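Local coordinates for esterase (Alcaligenes sp., PDB 1QLW), which probably hydrolyses carboxylic esters, as a dimeric bacterial esterase built on the alpha/beta hydrolase fold, at residues A[71-74]-A[75-79]; A[178-181]-A[182-186]; A[250-253]-A[254-258]; A[152-155]-A[156-160]; A[138-141]-A[142-146]. One frame throughout, in Å; residues are numbered along the deposited sequence.

Contact 1 of 5, residues A[71-74]-A[75-79]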
# COMPACT_ATOMS: atom_id res chain seq x y z
N CYS A 71 -4.29 -7.31 -12.04
CA CYS A 71 -3.18 -8.17 -11.68
C CYS A 71 -1.90 -7.40 -11.50
O CYS A 71 -1.69 -6.33 -12.07
CB CYS A 71 -2.86 -9.27 -12.70
SG CYS A 71 -1.64 -8.82 -13.95
N CYS A 72 -0.98 -7.96 -10.70
CA CYS A 72 0.41 -7.58 -10.78
C CYS A 72 0.67 -6.14 -10.35
O CYS A 72 1.75 -5.61 -10.61
CB CYS A 72 0.87 -7.74 -12.27
SG CYS A 72 0.23 -9.14 -13.17
N LEU A 73 -0.29 -5.51 -9.70
CA LEU A 73 -0.34 -4.10 -9.41
C LEU A 73 -1.05 -3.91 -8.08
O LEU A 73 -1.62 -4.86 -7.52
CB LEU A 73 -1.11 -3.35 -10.52
CG LEU A 73 -0.48 -3.35 -11.91
CD1 LEU A 73 -1.53 -2.98 -12.96
CD2 LEU A 73 0.70 -2.40 -11.95
N THR A 74 -1.04 -2.68 -7.59
CA THR A 74 -1.76 -2.31 -6.37
C THR A 74 -2.61 -1.09 -6.68
O THR A 74 -2.76 -0.67 -7.83
CB THR A 74 -0.79 -2.00 -5.21
OG1 THR A 74 -0.11 -0.77 -5.47
CG2 THR A 74 0.18 -3.14 -4.98
N GLY A 75 -3.18 -0.48 -5.64
CA GLY A 75 -3.94 0.75 -5.81
C GLY A 75 -3.11 1.90 -6.34
O GLY A 75 -3.67 2.90 -6.81
N MET A 76 -1.77 1.79 -6.30
CA MET A 76 -0.90 2.72 -7.02
C MET A 76 -1.33 2.88 -8.47
O MET A 76 -1.07 3.96 -9.04
CB MET A 76 0.53 2.19 -6.95
CG MET A 76 1.55 2.95 -7.77
SD MET A 76 1.82 4.63 -7.16
CE MET A 76 2.85 5.31 -8.46
N THR A 77 -1.96 1.90 -9.09
CA THR A 77 -2.45 1.98 -10.46
C THR A 77 -3.08 3.34 -10.73
O THR A 77 -2.89 3.88 -11.83
CB THR A 77 -3.54 0.91 -10.67
OG1 THR A 77 -2.97 -0.40 -10.66
CG2 THR A 77 -4.26 1.07 -12.01
N TRP A 78 -3.89 3.82 -9.80
CA TRP A 78 -4.74 4.98 -9.97
C TRP A 78 -4.15 6.28 -9.49
O TRP A 78 -4.80 7.33 -9.60
CB TRP A 78 -6.06 4.74 -9.22
CG TRP A 78 -6.66 3.38 -9.43
CD1 TRP A 78 -6.63 2.34 -8.54
CD2 TRP A 78 -7.34 2.90 -10.59
NE1 TRP A 78 -7.25 1.25 -9.07
CE2 TRP A 78 -7.70 1.56 -10.33
CE3 TRP A 78 -7.69 3.46 -11.82
CZ2 TRP A 78 -8.40 0.79 -11.26
CZ3 TRP A 78 -8.38 2.70 -12.74
CH2 TRP A 78 -8.74 1.38 -12.45
N GLU A 79 -2.96 6.21 -8.87
CA GLU A 79 -2.31 7.37 -8.25
C GLU A 79 -1.51 8.10 -9.31
O GLU A 79 -1.85 8.02 -10.50
CB GLU A 79 -1.51 6.87 -7.03
CG GLU A 79 -2.44 6.28 -5.97
CD GLU A 79 -1.78 5.81 -4.70
OE1 GLU A 79 -0.54 5.74 -4.63
OE2 GLU A 79 -2.53 5.44 -3.76
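Between T74 and T77 the chain winds into a short 3-10 turn, as the i+3 spacing of the bond from T77 N to T74 O (3.0 Å) shows; this turn opens the 3-10 segment 75-78. T74 O takes a second donor from the same residue: T77 OG1 lies 2.9 Å from T74 O and comes almost straight down the C=O bond, at a C=O...O angle of 165°, whereas the amide N-H arrives from above the carbonyl plane. One carbonyl thus fixes both the backbone and the hydroxyl of T77. The hydroxyl gets there because T77 OG1 sits anti to its own carbonyl carbon (chi1 -69°), and this same torsion sends the methyl the other way, so that T77 CG2 lies 3.8 Å above the W78 ring plane, over its centre. T74 also accepts through its side chain: T74 OG1 receives M76 N at 3.2 Å, the bond of an ST turn, and also packs against M76 CB. L73 crosses T77 at about a right angle, with L73 CB 3.5 Å and L73 CD1 3.7 Å from T77 OG1, so the leucine packs against the hydroxyl oxygen. Further out, W78 packs on strands 99-103 and 200-205, while E79 forms salt bridges to R53 and R109 of the second subunit. Just upstream, C71 and C72 form a vicinal disulfide, SG to SG 2.0 Å. A loop of this kind, following strand 65-68 of the central sheet, occupies the place that commonly contributes to the oxyanion hole in alpha/beta hydrolases.

Contact 2 of 5, residues A[178-181]-A[182-186]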
# COMPACT_ATOMS: atom_id res chain seq x y z
N GLY A 178 -3.73 -16.88 -7.43
CA GLY A 178 -3.85 -18.31 -7.61
C GLY A 178 -3.81 -19.11 -6.33
O GLY A 178 -4.13 -20.30 -6.35
N SER A 179 -3.44 -18.48 -5.23
CA SER A 179 -3.36 -19.10 -3.93
C SER A 179 -4.54 -18.74 -3.03
O SER A 179 -4.54 -19.11 -1.87
CB SER A 179 -2.02 -18.72 -3.28
OG SER A 179 -2.19 -17.42 -2.77
N MET A 180 -5.56 -18.08 -3.54
CA MET A 180 -6.77 -17.73 -2.81
C MET A 180 -7.94 -18.37 -3.54
O MET A 180 -7.81 -18.80 -4.71
CB MET A 180 -6.98 -16.19 -2.74
CG MET A 180 -6.42 -15.49 -1.48
SD MET A 180 -6.33 -13.63 -1.52
CE MET A 180 -5.27 -13.71 -2.75
N PRO A 181 -9.10 -18.44 -2.90
CA PRO A 181 -10.29 -19.01 -3.53
C PRO A 181 -10.76 -18.16 -4.70
O PRO A 181 -10.36 -17.00 -4.88
CB PRO A 181 -11.32 -19.06 -2.41
CG PRO A 181 -10.52 -19.00 -1.14
CD PRO A 181 -9.37 -18.05 -1.50
N THR A 182 -11.71 -18.73 -5.44
CA THR A 182 -12.45 -18.03 -6.48
C THR A 182 -13.93 -18.22 -6.19
O THR A 182 -14.35 -19.37 -6.01
CB THR A 182 -12.15 -18.58 -7.89
OG1 THR A 182 -10.75 -18.44 -8.16
CG2 THR A 182 -12.91 -17.85 -8.98
N PRO A 183 -14.72 -17.16 -6.14
CA PRO A 183 -14.32 -15.77 -6.31
C PRO A 183 -13.31 -15.31 -5.29
O PRO A 183 -13.25 -15.76 -4.14
CB PRO A 183 -15.65 -15.01 -6.10
CG PRO A 183 -16.68 -15.99 -6.58
CD PRO A 183 -16.20 -17.30 -6.06
N ASN A 184 -12.45 -14.40 -5.74
CA ASN A 184 -11.41 -13.88 -4.85
C ASN A 184 -12.07 -13.23 -3.65
O ASN A 184 -13.14 -12.65 -3.77
CB ASN A 184 -10.60 -12.86 -5.67
CG ASN A 184 -9.40 -12.34 -4.92
OD1 ASN A 184 -8.30 -12.95 -4.99
ND2 ASN A 184 -9.58 -11.28 -4.21
N PRO A 185 -11.43 -13.26 -2.48
CA PRO A 185 -11.98 -12.62 -1.29
C PRO A 185 -12.29 -11.15 -1.44
O PRO A 185 -13.16 -10.60 -0.73
CB PRO A 185 -10.92 -12.89 -0.21
CG PRO A 185 -10.31 -14.19 -0.63
CD PRO A 185 -10.23 -14.05 -2.13
N THR A 186 -11.65 -10.46 -2.39
CA THR A 186 -11.99 -9.07 -2.66
C THR A 186 -13.48 -8.92 -2.98
O THR A 186 -14.08 -7.90 -2.66
CB THR A 186 -11.14 -8.53 -3.82
OG1 THR A 186 -9.74 -8.66 -3.52
CG2 THR A 186 -11.42 -7.08 -4.12
O HOH W 1 -8.86 -19.85 -6.94
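M180 reaches across to P185 with nearly its whole side chain; M180 CB, CG and SD rest in turn on the P185 ring. M180 CB lies 3.9 Å from P185 CD. M180 CG keeps to the same ring, close to both P185 CD and P185 CG, and M180 SD follows at 4.0 Å from P185 CD, so the sulfur is still against the ring. At the tip the chain bends (chi3 -63°), turning M180 CE off the ring and toward the side-chain amide of N184. The M180 and P185 side chains cross obliquely. Beside them a second proline joins the patch: P181 CD approaches P185 CG at 4.1 Å, the two side chains standing at about a right angle. All this lies in the proline-rich connection from helix 165-171 to helix 185-197 of the alpha/beta hydrolase fold, where M180 and P185 also rest on D48 of strand 43-57. In 181-185 every second residue is a proline, P181, P183 and P185, whose nitrogens carry no hydrogen, and the backbone is joined by other means. P181 O accepts a CA-H...O contact from N184 CA, 3.3 Å with 142° at the hydrogen, the cis peptide before P183 lying between the two residues. A water molecule bridges the residues on either side of P181 in sequence: it donates to M180 O at 2.7 Å and meets T182 OG1, also at 2.7 Å. T182 OG1 stands anti to its carbonyl carbon (chi1 -60°), beside the backbone N, which turns the hydroxyl toward that water. Beyond the bend, T186 OG1 is hydrogen-bonded to S105 N.

Contact 3 of 5, residues A[250-253]-A[254-258]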
# COMPACT_ATOMS: atom_id res chain seq x y z
N VAL A 250 -18.42 -0.94 -20.01
CA VAL A 250 -17.19 -1.70 -20.23
C VAL A 250 -16.37 -0.90 -21.23
O VAL A 250 -16.89 -0.51 -22.27
CB VAL A 250 -17.48 -3.13 -20.71
CG1 VAL A 250 -16.19 -3.84 -21.08
CG2 VAL A 250 -18.27 -3.89 -19.65
N VAL A 251 -15.09 -0.65 -20.94
CA VAL A 251 -14.26 0.22 -21.76
C VAL A 251 -13.08 -0.56 -22.33
O VAL A 251 -12.36 -1.24 -21.59
CB VAL A 251 -13.72 1.41 -20.95
CG1 VAL A 251 -12.99 2.38 -21.88
CG2 VAL A 251 -14.82 2.12 -20.19
N PHE A 252 -12.87 -0.45 -23.64
CA PHE A 252 -11.73 -1.05 -24.31
C PHE A 252 -10.95 -0.01 -25.11
O PHE A 252 -11.52 0.91 -25.69
CB PHE A 252 -12.11 -2.21 -25.26
CG PHE A 252 -12.30 -3.51 -24.53
CD1 PHE A 252 -13.48 -3.85 -23.90
CD2 PHE A 252 -11.27 -4.45 -24.51
CE1 PHE A 252 -13.63 -5.07 -23.24
CE2 PHE A 252 -11.41 -5.65 -23.84
CZ PHE A 252 -12.59 -5.98 -23.21
N GLY A 253 -9.63 -0.19 -25.12
CA GLY A 253 -8.71 0.64 -25.84
C GLY A 253 -8.43 0.20 -27.26
O GLY A 253 -9.30 -0.28 -27.99
N ASP A 254 -7.18 0.40 -27.67
CA ASP A 254 -6.76 0.16 -29.05
C ASP A 254 -5.75 -0.94 -29.19
O ASP A 254 -5.30 -1.55 -28.21
CB ASP A 254 -6.27 1.48 -29.64
CG ASP A 254 -6.42 1.64 -31.14
OD1 ASP A 254 -6.86 0.71 -31.85
OD2 ASP A 254 -6.10 2.75 -31.61
N HIS A 255 -5.42 -1.25 -30.45
CA HIS A 255 -4.51 -2.33 -30.80
C HIS A 255 -5.02 -3.66 -30.25
O HIS A 255 -4.25 -4.58 -29.99
CB HIS A 255 -3.06 -2.11 -30.39
CG HIS A 255 -2.41 -0.98 -31.12
ND1 HIS A 255 -1.88 -1.14 -32.38
CD2 HIS A 255 -2.17 0.30 -30.76
CE1 HIS A 255 -1.36 0.02 -32.78
NE2 HIS A 255 -1.53 0.91 -31.81
N ILE A 256 -6.35 -3.84 -30.21
CA ILE A 256 -6.90 -5.06 -29.66
C ILE A 256 -6.76 -6.24 -30.61
O ILE A 256 -6.43 -7.37 -30.24
CB ILE A 256 -8.41 -4.87 -29.34
CG1 ILE A 256 -8.62 -3.87 -28.20
CG2 ILE A 256 -9.12 -6.19 -29.08
CD1 ILE A 256 -8.24 -4.42 -26.83
N GLU A 257 -7.09 -6.00 -31.88
CA GLU A 257 -7.21 -7.06 -32.86
C GLU A 257 -6.00 -7.92 -33.07
O GLU A 257 -6.15 -9.14 -33.27
CB GLU A 257 -7.70 -6.48 -34.20
CG GLU A 257 -9.22 -6.35 -34.12
CD GLU A 257 -9.94 -5.08 -33.88
OE1 GLU A 257 -9.65 -4.26 -34.82
OE2 GLU A 257 -10.53 -4.61 -32.87
N GLU A 258 -4.81 -7.35 -32.90
CA GLU A 258 -3.61 -8.12 -33.18
C GLU A 258 -3.13 -8.95 -32.01
O GLU A 258 -2.15 -9.68 -32.18
CB GLU A 258 -2.52 -7.19 -33.71
CG GLU A 258 -2.09 -6.10 -32.76
CD GLU A 258 -1.40 -4.93 -33.43
OE1 GLU A 258 -0.21 -5.11 -33.77
OE2 GLU A 258 -2.00 -3.83 -33.56
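F252 and I256 meet through one terminal methyl: I256 CD1 sits 3.8 Å from F252 CD2, at the edge of the ring and near its plane, an edge contact, not one over a face. The two side chains stand at about a right angle. Deeper along the isoleucine, I256 CG1 packs 3.7 Å from G253 O. With I256 CG1 anti to its own carbonyl carbon (chi1 -67°), the longer branch is swung back over the end of the strand, which brings both touches within range. The next layer holds the loop in shape. D254 OD1 accepts H255 N at 2.8 Å, the donor coming from well above the carboxylate plane, and H255 takes a left-handed backbone conformation that turns the chain. Further along, H255 ND1 is joined to E258 OE2 by a 2.9 Å hydrogen bond; the N-H...O angle of 167° and the position of the oxygen in the imidazole plane show a nearly straight bond that helps to fix the ring's rotation, together with the D157 bond to NE2. Outside these residues, D254 OD2 is bonded to G295 N and D254 O to R146 NE, while helix 263-278 packs on F252 and I256 through L266. The geometry is that of a chain leaving the C-terminal end of a strand in the parallel part of the sheet: strand 248-252 opens into this loop at the start of the beta-alpha-beta crossover through helix 263-278 to strand 283-287, within the alpha/beta hydrolase fold.

Contact 4 of 5, residues A[152-155]-A[156-160]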
# COMPACT_ATOMS: atom_id res chain seq x y z
N PRO A 152 11.35 -4.89 -27.04
CA PRO A 152 11.00 -3.60 -26.50
C PRO A 152 10.56 -2.61 -27.58
O PRO A 152 10.92 -1.44 -27.54
CB PRO A 152 12.35 -3.17 -25.90
CG PRO A 152 13.34 -3.64 -26.92
CD PRO A 152 12.74 -4.84 -27.59
N ASP A 153 9.78 -3.09 -28.53
CA ASP A 153 9.31 -2.25 -29.63
C ASP A 153 7.90 -1.72 -29.36
O ASP A 153 6.99 -2.50 -29.14
CB ASP A 153 9.33 -3.05 -30.91
CG ASP A 153 10.75 -3.26 -31.42
OD1 ASP A 153 11.61 -2.38 -31.22
OD2 ASP A 153 10.97 -4.32 -32.02
N ALA A 154 7.77 -0.40 -29.30
CA ALA A 154 6.50 0.22 -29.01
C ALA A 154 5.74 0.56 -30.29
O ALA A 154 6.34 0.94 -31.30
CB ALA A 154 6.69 1.53 -28.26
N PHE A 155 4.42 0.49 -30.22
CA PHE A 155 3.61 1.03 -31.30
C PHE A 155 3.93 2.52 -31.42
O PHE A 155 4.01 3.22 -30.41
CB PHE A 155 2.12 0.84 -31.07
CG PHE A 155 1.64 -0.58 -31.07
CD1 PHE A 155 1.87 -1.37 -32.20
CD2 PHE A 155 0.99 -1.15 -29.99
CE1 PHE A 155 1.46 -2.69 -32.23
CE2 PHE A 155 0.57 -2.46 -30.02
CZ PHE A 155 0.81 -3.24 -31.14
N LYS A 156 4.07 3.03 -32.64
CA LYS A 156 4.36 4.45 -32.84
C LYS A 156 3.25 5.35 -32.33
O LYS A 156 3.55 6.47 -31.90
CB LYS A 156 4.59 4.74 -34.33
CG LYS A 156 5.69 3.93 -34.97
CD LYS A 156 7.02 4.09 -34.25
CE LYS A 156 8.10 3.28 -34.95
NZ LYS A 156 8.71 4.01 -36.09
N ASP A 157 2.01 4.87 -32.30
CA ASP A 157 0.89 5.69 -31.84
C ASP A 157 0.46 5.38 -30.41
O ASP A 157 -0.62 5.84 -30.00
CB ASP A 157 -0.32 5.56 -32.77
CG ASP A 157 -0.95 4.19 -32.75
OD1 ASP A 157 -0.49 3.29 -32.02
OD2 ASP A 157 -1.96 4.01 -33.48
N THR A 158 1.24 4.63 -29.64
CA THR A 158 0.75 4.29 -28.31
C THR A 158 0.57 5.56 -27.48
O THR A 158 1.34 6.51 -27.53
CB THR A 158 1.71 3.35 -27.58
OG1 THR A 158 1.08 3.02 -26.31
CG2 THR A 158 3.07 3.95 -27.26
N GLN A 159 -0.50 5.55 -26.69
CA GLN A 159 -0.72 6.59 -25.69
C GLN A 159 0.06 6.32 -24.40
O GLN A 159 0.12 7.22 -23.55
CB GLN A 159 -2.21 6.70 -25.36
CG GLN A 159 -3.08 7.19 -26.49
CD GLN A 159 -3.11 8.68 -26.67
OE1 GLN A 159 -2.48 9.43 -25.92
NE2 GLN A 159 -3.93 9.10 -27.63
N PHE A 160 0.62 5.14 -24.22
CA PHE A 160 1.30 4.91 -22.94
C PHE A 160 2.62 5.65 -22.95
O PHE A 160 3.32 5.64 -23.96
CB PHE A 160 1.57 3.40 -22.72
CG PHE A 160 2.07 3.21 -21.31
CD1 PHE A 160 1.18 3.15 -20.24
CD2 PHE A 160 3.42 3.14 -21.04
CE1 PHE A 160 1.65 3.04 -18.94
CE2 PHE A 160 3.90 3.05 -19.74
CZ PHE A 160 3.00 3.01 -18.70
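F155 turns its ring away from D157, leaving F155 CB to meet D157 OD1 at 3.7 Å, and spends the ring on another loop, where it stacks with the imidazole of H255 and also touches E258. F155 opens a type I beta turn that runs to T158, in the surface connection between helices 138-144 and 165-171 of the alpha/beta hydrolase fold. D157 serves the same histidine, since its OD1 is hydrogen-bonded to H255 NE2, and one imidazole is therefore stacked by the first residue of the turn and bonded by the third. The turn is closed by T158 N to F155 O, 3.2 Å and nearly straight at the hydrogen (167°), although the donor stands far above the carbonyl plane, 67° out of it. T158 CG2 packs beside that acceptor, 3.4 Å from F155 O, and faces A154 CB more loosely at 4.5 Å. D157 CG lies between its own backbone N and carbonyl carbon (chi1 67°), a torsion that brings the carboxylate back toward F155 CB. At the far end F160 stacks its ring with F147. The chain enters this last stretch by an ST turn, in which T158 OG1 accepts F160 N at 3.0 Å.

Contact 5 of 5, residues A[138-141]-A[142-146]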
# COMPACT_ATOMS: atom_id res chain seq x y z
N HIS A 138 8.90 -7.71 -17.26
CA HIS A 138 8.78 -6.53 -18.10
C HIS A 138 8.38 -6.90 -19.53
O HIS A 138 7.52 -6.25 -20.14
CB HIS A 138 10.11 -5.78 -18.19
CG HIS A 138 10.68 -5.35 -16.88
ND1 HIS A 138 11.98 -4.92 -16.79
CD2 HIS A 138 10.18 -5.28 -15.62
CE1 HIS A 138 12.24 -4.59 -15.54
NE2 HIS A 138 11.17 -4.81 -14.80
N GLU A 139 9.01 -7.94 -20.03
CA GLU A 139 8.81 -8.35 -21.42
C GLU A 139 7.40 -8.88 -21.63
O GLU A 139 6.73 -8.56 -22.62
CB GLU A 139 9.86 -9.36 -21.83
CG GLU A 139 11.29 -8.94 -21.55
CD GLU A 139 11.83 -9.24 -20.17
OE1 GLU A 139 11.13 -9.57 -19.19
OE2 GLU A 139 13.08 -9.15 -20.04
N ALA A 140 6.93 -9.70 -20.68
CA ALA A 140 5.57 -10.24 -20.75
C ALA A 140 4.55 -9.11 -20.64
O ALA A 140 3.57 -9.06 -21.40
CB ALA A 140 5.37 -11.26 -19.64
N ALA A 141 4.77 -8.21 -19.69
CA ALA A 141 3.84 -7.11 -19.45
C ALA A 141 3.72 -6.21 -20.68
O ALA A 141 2.63 -5.70 -20.97
CB ALA A 141 4.27 -6.32 -18.22
N TRP A 142 4.82 -5.97 -21.38
CA TRP A 142 4.78 -5.13 -22.58
C TRP A 142 3.71 -5.60 -23.56
O TRP A 142 2.97 -4.79 -24.13
CB TRP A 142 6.15 -5.22 -23.23
CG TRP A 142 6.44 -4.26 -24.33
CD1 TRP A 142 6.22 -4.43 -25.67
CD2 TRP A 142 7.07 -2.98 -24.19
NE1 TRP A 142 6.67 -3.33 -26.36
CE2 TRP A 142 7.20 -2.43 -25.47
CE3 TRP A 142 7.53 -2.26 -23.08
CZ2 TRP A 142 7.79 -1.18 -25.68
CZ3 TRP A 142 8.10 -1.03 -23.30
CH2 TRP A 142 8.23 -0.49 -24.58
N ALA A 143 3.65 -6.90 -23.76
CA ALA A 143 2.68 -7.49 -24.69
C ALA A 143 1.30 -7.59 -24.07
O ALA A 143 0.30 -7.33 -24.75
CB ALA A 143 3.20 -8.82 -25.21
N ILE A 144 1.19 -7.98 -22.80
CA ILE A 144 -0.12 -8.02 -22.14
C ILE A 144 -0.79 -6.65 -22.16
O ILE A 144 -2.00 -6.53 -22.38
CB ILE A 144 0.02 -8.50 -20.68
CG1 ILE A 144 0.49 -9.96 -20.68
CG2 ILE A 144 -1.28 -8.33 -19.90
CD1 ILE A 144 1.00 -10.49 -19.36
N PHE A 145 0.01 -5.60 -21.99
CA PHE A 145 -0.50 -4.25 -21.93
C PHE A 145 -0.65 -3.61 -23.30
O PHE A 145 -1.20 -2.51 -23.41
CB PHE A 145 0.37 -3.38 -21.04
CG PHE A 145 0.44 -3.78 -19.59
CD1 PHE A 145 -0.51 -4.61 -19.00
CD2 PHE A 145 1.45 -3.31 -18.79
CE1 PHE A 145 -0.46 -4.95 -17.66
CE2 PHE A 145 1.53 -3.64 -17.45
CZ PHE A 145 0.58 -4.46 -16.89
N ARG A 146 -0.18 -4.29 -24.35
CA ARG A 146 -0.29 -3.86 -25.73
C ARG A 146 0.46 -2.55 -25.97
O ARG A 146 0.01 -1.69 -26.75
CB ARG A 146 -1.76 -3.75 -26.19
CG ARG A 146 -2.57 -5.00 -25.93
CD ARG A 146 -3.90 -5.01 -26.69
NE ARG A 146 -4.63 -3.76 -26.54
CZ ARG A 146 -5.30 -3.41 -25.45
NH1 ARG A 146 -5.45 -4.27 -24.44
NH2 ARG A 146 -5.83 -2.19 -25.37
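A140 O is gripped by two amides of the next turn: I144 N at 3.0 Å, in the carbonyl plane and nearly straight (171° at the hydrogen), and A143 N at 3.2 Å, a weak bond with a poor angle. The doubled acceptor lies near the C-terminal end of helix 138-144, which finishes in a Schellman motif at R146, where phi turns positive (64°) and two bonds run back into the last turn. One bond inside that turn joins R146 N to A143 O at 3.1 Å. I144 also lays its side chain against the gripped carbonyl, I144 CG1 lying 3.3 Å from A140 O. One step on, F145 N reaches A141 O at 2.8 Å, and the ring of F145 follows the same residue, F145 CE2 packing 3.9 Å from A141 CB while A141 O lies obliquely to the ring. One turn earlier, W142 N is hydrogen-bonded to H138 O in an ordinary helical bond. W142 CG stands anti to its backbone N (chi1 -170°), which carries the indole off the helix to where W142 NE1 bonds D153 O and the ring meets Y151 edge to face. The polar ends of H138 and E139 go to the second subunit: H138 NE2 to its T46 OG1 and E139 OE2 to its T44 OG1. R146 leaves the capped end to form a salt bridge with E230 and a cation-pi contact with W262. Back on the helix, W142 CB touches the backbone of the preceding turn, 3.4 Å from E139 O.

Overall arrangement
Contacts 1, 3 and 5 are buried; contacts 2 and 4 lie at the surface, with centres about 33 Å apart on opposite sides of the chain's centre. Contact 1 follows a strand of the central sheet, contact 3 includes the end of one, contact 5 ends a helix, contact 4 lies between helices and contact 2 leads into helix 185-197. Contacts 3, 4 and 5 touch one another, bringing two loops and a helix end together through H255, R146 and W142. Contacts 1 and 5 reach the second subunit. Chemistry varies: hydroxyl and backbone bonds shape contact 1, helical backbone bonds contact 5, a beta turn contact 4, an apolar ring edge contact 3, and proline packing with a bridging water contact 2.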